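Local coordinates for spondin-1 (Homo sapiens, PDB 2ZOU), which probably acts in cell adhesion as a secreted glycoprotein of the extracellular matrix, and is represented here by its reeler domain, at residues Y21-L26 / I126-I131; G55-A60 / I132-E137. All coordinates share one frame; numbering follows the deposited sequence. Where two conformers were deposited one is given.

Overall arrangement
Both contacts belong to one beta-sandwich and are partly buried. Interaction 1 (21-26 with 126-131) joins the two sheets: F24, on strand 24-28 at the margin of the four-stranded sheet, packs on I126 of the five-stranded sheet, both buried, with the more open E23 and Q128 beside them. Interaction 2 (55-60 with 132-137) stays within the five-stranded sheet, on the face turned from the sandwich interior, where I59 is buried but T57 and F134 are partly exposed. Strand 120-127 ties the two together: V127 N bonds to G55 O, and I126 O to I132 N. Each centres on a phenylalanine face met by an isoleucine methyl; an amide edges the ring in interaction 1, a threonine methyl in interaction 2.

Interaction 1: residues Y21-L26 / I126-I131; sequences YTEFSL and IVQKRI. With EDO (1,2-ethanediol), chain E.
The F24 ring is held between I126 on one face and E23 of its own segment on the other, with Q128 at its rim. I126 CD1 stands 3.7 Å from the F24 ring centroid, 20° off the ring normal, which satisfies the geometry of a CH-pi contact. On the opposite face lies E23 CG, 3.8 Å above the F24 plane and displaced toward the rim. At the edge and in plane come T22 OG1 and Q128 NE2; the latter approaches F24 CZ to 3.3 Å, and the Q128 amide stands almost perpendicular to the ring, at 89°. The I126 CD1 contact spans the beta-sandwich: strand 24-28 borders one antiparallel sheet, strand 120-127 lies inside the other, and L45 and F56 also pack on I126. Q128 reaches the rim because CG is anti to its backbone N (chi1 -177°) and the chain stays extended beyond it. E23 OE2 lies 3.7 Å from Q128 NE2, too far to count as a hydrogen bond; its hydrogen-bond partner is S51 OG. Just before the strand, T22 OG1 accepts from F24 N at 3.1 Å, an ST turn leading into the strand that carries the ring. On the same segment, a 1,2-ethanediol molecule, probably from the crystallisation liquor, donates from O1 to E23 O over 2.7 Å.

Interaction 2: residues G55-A60 / I132-E137; sequences GFTLIA and IYFQDE. With EDO (1,2-ethanediol), chain F; EDO (1,2-ethanediol), chain D.
T57 OG1 is hydrogen-bonded to O2 of the chain D 1,2-ethanediol, probably from the crystallisation liquor, at 2.7 Å, with either hydroxyl able to donate, while the methyl of the same T57 side chain turns to F134. The setting is the five-stranded sheet of the reeler beta-sandwich: strand 120-127 separates 55-62 from 131-144, so F134 reaches past a neighbouring strand, touching K123 on the way. The 8.9 Å between the CA atoms of T57 and F134 fits two strands with another between them: T57 pairs with S125 and I59 with K123 on one side of strand 120-127, and I126 with I132 on the other. T57 and I59 direct their CB atoms toward segment 132-137, whereas F56, L58 and A60 pack against I106, V108 and W110 of the other sheet; F134 therefore lies on the outer side of its own sheet. Over one face of the F134 ring, I59 CD1 sits 4.3 Å from the centroid and 26° off the normal, a CH-pi contact. I59 CG1 also touches the ring, 3.9 Å from F134 CE1. Putting an alanine here takes away both carbons and would probably open a gap over that face, leaving F134 less restrained in its rotation. With T57 chi1 at -54°, CG2 is swung opposite the backbone N, toward the ring's far end: T57 CG2 lies 3.9 Å from F134 CZ.

Interaction 1: residues Y21-L26 / I126-I131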
loop_
_atom_site.group_PDB
_atom_site.type_symbol
_atom_site.label_atom_id
_atom_site.label_comp_id
_atom_site.label_asym_id
_atom_site.label_seq_id
_atom_site.Cartn_x
_atom_site.Cartn_y
_atom_site.Cartn_z
ATOM N N TYR A 21 -7.209 0.007 -14.571
ATOM C CA TYR A 21 -6.569 -1.218 -14.180
ATOM C C TYR A 21 -5.282 -1.479 -14.929
ATOM O O TYR A 21 -5.201 -1.313 -16.141
ATOM C CB TYR A 21 -7.546 -2.397 -14.244
ATOM C CG TYR A 21 -8.420 -2.495 -13.003
ATOM C CD1 TYR A 21 -8.803 -3.730 -12.484
ATOM C CD2 TYR A 21 -8.843 -1.345 -12.336
ATOM C CE1 TYR A 21 -9.594 -3.807 -11.331
ATOM C CE2 TYR A 21 -9.627 -1.411 -11.194
ATOM C CZ TYR A 21 -10.001 -2.642 -10.700
ATOM O OH TYR A 21 -10.780 -2.689 -9.566
ATOM N N THR A 22 -4.264 -1.879 -14.179
ATOM C CA THR A 22 -3.043 -2.392 -14.768
ATOM C C THR A 22 -2.979 -3.861 -14.374
ATOM O O THR A 22 -3.907 -4.390 -13.768
ATOM C CB THR A 22 -1.784 -1.641 -14.281
ATOM O OG1 THR A 22 -1.524 -1.963 -12.902
ATOM C CG2 THR A 22 -1.950 -0.127 -14.441
ATOM N N GLU A 23 -1.884 -4.527 -14.717
ATOM C CA GLU A 23 -1.741 -5.925 -14.331
ATOM C C GLU A 23 -1.248 -6.087 -12.888
ATOM O O GLU A 23 -1.049 -7.216 -12.419
ATOM C CB GLU A 23 -0.811 -6.658 -15.294
ATOM C CG GLU A 23 0.624 -6.309 -15.100
ATOM C CD GLU A 23 1.106 -5.183 -15.988
ATOM O OE1 GLU A 23 0.379 -4.172 -16.172
ATOM O OE2 GLU A 23 2.242 -5.303 -16.504
ATOM N N PHE A 24 -1.056 -4.971 -12.189
ATOM C CA PHE A 24 -0.597 -5.017 -10.806
ATOM C C PHE A 24 -1.783 -4.732 -9.908
ATOM O O PHE A 24 -2.542 -3.789 -10.151
ATOM C CB PHE A 24 0.495 -3.976 -10.566
ATOM C CG PHE A 24 1.694 -4.171 -11.421
ATOM C CD1 PHE A 24 2.687 -5.078 -11.050
ATOM C CD2 PHE A 24 1.825 -3.485 -12.620
ATOM C CE1 PHE A 24 3.807 -5.273 -11.864
ATOM C CE2 PHE A 24 2.947 -3.687 -13.443
ATOM C CZ PHE A 24 3.936 -4.573 -13.054
ATOM N N SER A 25 -1.951 -5.559 -8.880
ATOM C CA SER A 25 -3.136 -5.468 -8.010
ATOM C C SER A 25 -2.755 -5.326 -6.558
ATOM O O SER A 25 -1.924 -6.086 -6.071
ATOM C CB SER A 25 -3.984 -6.731 -8.133
ATOM O OG SER A 25 -4.537 -6.823 -9.423
ATOM N N LEU A 26 -3.390 -4.374 -5.873
ATOM C CA LEU A 26 -3.266 -4.255 -4.424
ATOM C C LEU A 26 -4.547 -4.801 -3.818
ATOM O O LEU A 26 -5.646 -4.344 -4.158
ATOM C CB LEU A 26 -3.098 -2.786 -4.042
ATOM C CG LEU A 26 -2.810 -2.521 -2.555
ATOM C CD1 LEU A 26 -1.456 -3.086 -2.146
ATOM C CD2 LEU A 26 -2.834 -1.044 -2.290
ATOM N N ILE A 126 4.535 1.166 -8.407
ATOM C CA ILE A 126 5.565 0.166 -8.716
ATOM C C ILE A 126 6.511 0.608 -9.837
ATOM O O ILE A 126 6.197 1.531 -10.600
ATOM C CB ILE A 126 4.997 -1.268 -9.054
ATOM C CG1 ILE A 126 4.306 -1.295 -10.426
ATOM C CG2 ILE A 126 4.126 -1.845 -7.899
ATOM C CD1 ILE A 126 5.208 -1.634 -11.599
ATOM N N VAL A 127 7.650 -0.071 -9.933
ATOM C CA VAL A 127 8.510 0.002 -11.129
ATOM C C VAL A 127 8.819 -1.377 -11.716
ATOM O O VAL A 127 9.162 -2.292 -10.975
ATOM C CB VAL A 127 9.826 0.817 -10.898
ATOM C CG1 VAL A 127 10.635 0.263 -9.739
ATOM C CG2 VAL A 127 10.655 0.872 -12.181
ATOM N N GLN A 128 8.684 -1.512 -13.044
ATOM C CA GLN A 128 9.088 -2.715 -13.797
ATOM C C GLN A 128 10.126 -2.282 -14.833
ATOM O O GLN A 128 11.324 -2.412 -14.587
ATOM C CB GLN A 128 7.875 -3.407 -14.461
ATOM C CG GLN A 128 8.210 -4.728 -15.203
ATOM C CD GLN A 128 6.996 -5.460 -15.800
ATOM O OE1 GLN A 128 7.141 -6.555 -16.345
ATOM N NE2 GLN A 128 5.826 -4.846 -15.738
ATOM N N LYS A 129 9.662 -1.761 -15.974
ATOM C CA LYS A 129 10.502 -1.057 -16.955
ATOM C C LYS A 129 9.937 0.343 -17.221
ATOM O O LYS A 129 10.434 1.088 -18.082
ATOM C CB LYS A 129 10.630 -1.872 -18.247
ATOM C CG LYS A 129 11.375 -3.194 -18.061
ATOM C CD LYS A 129 11.910 -3.728 -19.362
ATOM C CE LYS A 129 12.499 -5.115 -19.180
ATOM N NZ LYS A 129 13.201 -5.552 -20.409
ATOM N N ARG A 130 8.901 0.685 -16.456
ATOM C CA ARG A 130 8.303 2.015 -16.424
ATOM C C ARG A 130 7.735 2.160 -15.017
ATOM O O ARG A 130 7.608 1.158 -14.310
ATOM C CB ARG A 130 7.199 2.188 -17.481
ATOM C CG ARG A 130 5.934 1.398 -17.203
ATOM C CD ARG A 130 4.900 1.638 -18.266
ATOM N NE ARG A 130 3.758 0.753 -18.073
ATOM C CZ ARG A 130 2.749 0.634 -18.924
ATOM N NH1 ARG A 130 2.723 1.349 -20.038
ATOM N NH2 ARG A 130 1.762 -0.208 -18.652
ATOM N N ILE A 131 7.400 3.388 -14.624
ATOM C CA ILE A 131 6.768 3.642 -13.328
ATOM C C ILE A 131 5.248 3.681 -13.453
ATOM O O ILE A 131 4.687 4.333 -14.347
ATOM C CB ILE A 131 7.229 4.984 -12.690
ATOM C CG1 ILE A 131 8.760 5.116 -12.640
ATOM C CG2 ILE A 131 6.542 5.210 -11.322
ATOM C CD1 ILE A 131 9.454 4.235 -11.637
HETATM C C1 EDO E . -2.119 -9.345 -9.999
HETATM O O1 EDO E . -2.891 -8.497 -10.853
HETATM C C2 EDO E . -2.812 -10.673 -9.722
HETATM O O2 EDO E . -2.193 -11.721 -10.479
#

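Interaction 2: residues G55-A60 / I132-E137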
loop_
_atom_site.group_PDB
_atom_site.type_symbol
_atom_site.label_atom_id
_atom_site.label_comp_id
_atom_site.label_asym_id
_atom_site.label_seq_id
_atom_site.Cartn_x
_atom_site.Cartn_y
_atom_site.Cartn_z
ATOM N N GLY A 55 10.631 -2.787 -7.803
ATOM C CA GLY A 55 10.475 -1.882 -6.676
ATOM C C GLY A 55 9.028 -1.468 -6.501
ATOM O O GLY A 55 8.215 -1.542 -7.431
ATOM N N PHE A 56 8.687 -1.035 -5.298
ATOM C CA PHE A 56 7.321 -0.605 -4.992
ATOM C C PHE A 56 7.326 0.342 -3.807
ATOM O O PHE A 56 8.290 0.373 -3.021
ATOM C CB PHE A 56 6.398 -1.803 -4.708
ATOM C CG PHE A 56 6.590 -2.391 -3.338
ATOM C CD1 PHE A 56 5.820 -1.965 -2.261
ATOM C CD2 PHE A 56 7.597 -3.325 -3.110
ATOM C CE1 PHE A 56 6.038 -2.488 -0.990
ATOM C CE2 PHE A 56 7.822 -3.859 -1.855
ATOM C CZ PHE A 56 7.049 -3.444 -0.785
ATOM N N THR A 57 6.244 1.102 -3.689
ATOM C CA THR A 57 5.979 1.903 -2.506
ATOM C C THR A 57 4.527 1.708 -2.132
ATOM O O THR A 57 3.654 1.760 -2.990
ATOM C CB THR A 57 6.214 3.394 -2.761
ATOM O OG1 THR A 57 7.534 3.590 -3.280
ATOM C CG2 THR A 57 6.076 4.174 -1.455
ATOM N N LEU A 58 4.277 1.514 -0.847
ATOM C CA LEU A 58 2.950 1.247 -0.345
ATOM C C LEU A 58 2.646 2.144 0.855
ATOM O O LEU A 58 3.441 2.191 1.802
ATOM C CB LEU A 58 2.847 -0.235 0.043
ATOM C CG LEU A 58 1.635 -0.664 0.862
ATOM C CD1 LEU A 58 0.365 -0.459 0.078
ATOM C CD2 LEU A 58 1.760 -2.103 1.317
ATOM N N ILE A 59 1.503 2.844 0.806
ATOM C CA ILE A 59 1.072 3.739 1.903
ATOM C C ILE A 59 -0.401 3.542 2.236
ATOM O O ILE A 59 -1.140 2.916 1.476
ATOM C CB ILE A 59 1.372 5.235 1.582
ATOM C CG1 ILE A 59 0.646 5.661 0.303
ATOM C CG2 ILE A 59 2.882 5.450 1.500
ATOM C CD1 ILE A 59 0.846 7.132 -0.055
ATOM N N ALA A 60 -0.811 4.043 3.402
ATOM C CA ALA A 60 -2.212 4.053 3.807
ATOM C C ALA A 60 -2.544 5.464 4.269
ATOM O O ALA A 60 -1.950 5.938 5.237
ATOM C CB ALA A 60 -2.432 3.072 4.939
ATOM N N ILE A 132 4.585 2.996 -12.530
ATOM C CA ILE A 132 3.156 3.154 -12.360
ATOM C C ILE A 132 2.993 3.982 -11.104
ATOM O O ILE A 132 3.345 3.534 -10.010
ATOM C CB ILE A 132 2.426 1.793 -12.247
ATOM C CG1 ILE A 132 2.700 0.901 -13.464
ATOM C CG2 ILE A 132 0.924 1.994 -12.025
ATOM C CD1 ILE A 132 2.247 1.476 -14.799
ATOM N N TYR A 133 2.523 5.211 -11.298
ATOM C CA TYR A 133 2.398 6.206 -10.242
ATOM C C TYR A 133 1.190 5.932 -9.357
ATOM O O TYR A 133 0.304 5.176 -9.739
ATOM C CB TYR A 133 2.292 7.598 -10.874
ATOM C CG TYR A 133 3.559 8.020 -11.578
ATOM C CD1 TYR A 133 4.558 8.689 -10.883
ATOM C CD2 TYR A 133 3.766 7.736 -12.926
ATOM C CE1 TYR A 133 5.731 9.092 -11.523
ATOM C CE2 TYR A 133 4.935 8.120 -13.569
ATOM C CZ TYR A 133 5.913 8.794 -12.855
ATOM O OH TYR A 133 7.082 9.191 -13.461
ATOM N N PHE A 134 1.163 6.545 -8.173
ATOM C CA PHE A 134 -0.021 6.485 -7.307
ATOM C C PHE A 134 -1.242 7.027 -8.041
ATOM O O PHE A 134 -1.147 8.017 -8.773
ATOM C CB PHE A 134 0.154 7.343 -6.046
ATOM C CG PHE A 134 1.143 6.804 -5.048
ATOM C CD1 PHE A 134 0.878 5.624 -4.352
ATOM C CD2 PHE A 134 2.305 7.508 -4.755
ATOM C CE1 PHE A 134 1.777 5.130 -3.412
ATOM C CE2 PHE A 134 3.208 7.031 -3.811
ATOM C CZ PHE A 134 2.939 5.828 -3.134
ATOM N N GLN A 135 -2.393 6.397 -7.833
ATOM C CA GLN A 135 -3.637 6.874 -8.425
ATOM C C GLN A 135 -4.751 6.939 -7.405
ATOM O O GLN A 135 -4.732 6.206 -6.419
ATOM C CB GLN A 135 -4.054 5.967 -9.574
ATOM C CG GLN A 135 -3.129 6.037 -10.778
ATOM C CD GLN A 135 -3.177 7.358 -11.514
ATOM O OE1 GLN A 135 -4.195 8.058 -11.517
ATOM N NE2 GLN A 135 -2.064 7.707 -12.157
ATOM N N ASP A 136 -5.730 7.814 -7.648
ATOM C CA ASP A 136 -6.863 7.960 -6.736
ATOM C C ASP A 136 -7.792 6.761 -6.775
ATOM O O ASP A 136 -8.415 6.428 -5.765
ATOM C CB ASP A 136 -7.647 9.254 -7.014
ATOM C CG ASP A 136 -6.865 10.510 -6.640
ATOM O OD1 ASP A 136 -5.828 10.408 -5.950
ATOM O OD2 ASP A 136 -7.295 11.615 -7.026
ATOM N N GLU A 137 -7.857 6.114 -7.940
ATOM C CA GLU A 137 -8.633 4.896 -8.157
ATOM C C GLU A 137 -7.880 4.032 -9.142
ATOM O O GLU A 137 -7.146 4.537 -9.987
ATOM C CB GLU A 137 -10.004 5.226 -8.740
ATOM C CG GLU A 137 -10.977 5.757 -7.721
ATOM C CD GLU A 137 -12.284 6.186 -8.348
ATOM O OE1 GLU A 137 -12.549 5.828 -9.521
ATOM O OE2 GLU A 137 -13.051 6.888 -7.662
HETATM C C1 EDO F . -1.916 2.980 -9.482
HETATM O O1 EDO F . -0.643 3.114 -8.847
HETATM C C2 EDO F . -1.803 3.143 -10.989
HETATM O O2 EDO F . -2.771 2.318 -11.638
HETATM C C1 EDO D . 8.215 3.667 -7.930
HETATM O O1 EDO D . 7.330 4.690 -7.458
HETATM C C2 EDO D . 8.087 2.438 -7.040
HETATM O O2 EDO D . 8.372 2.786 -5.676
#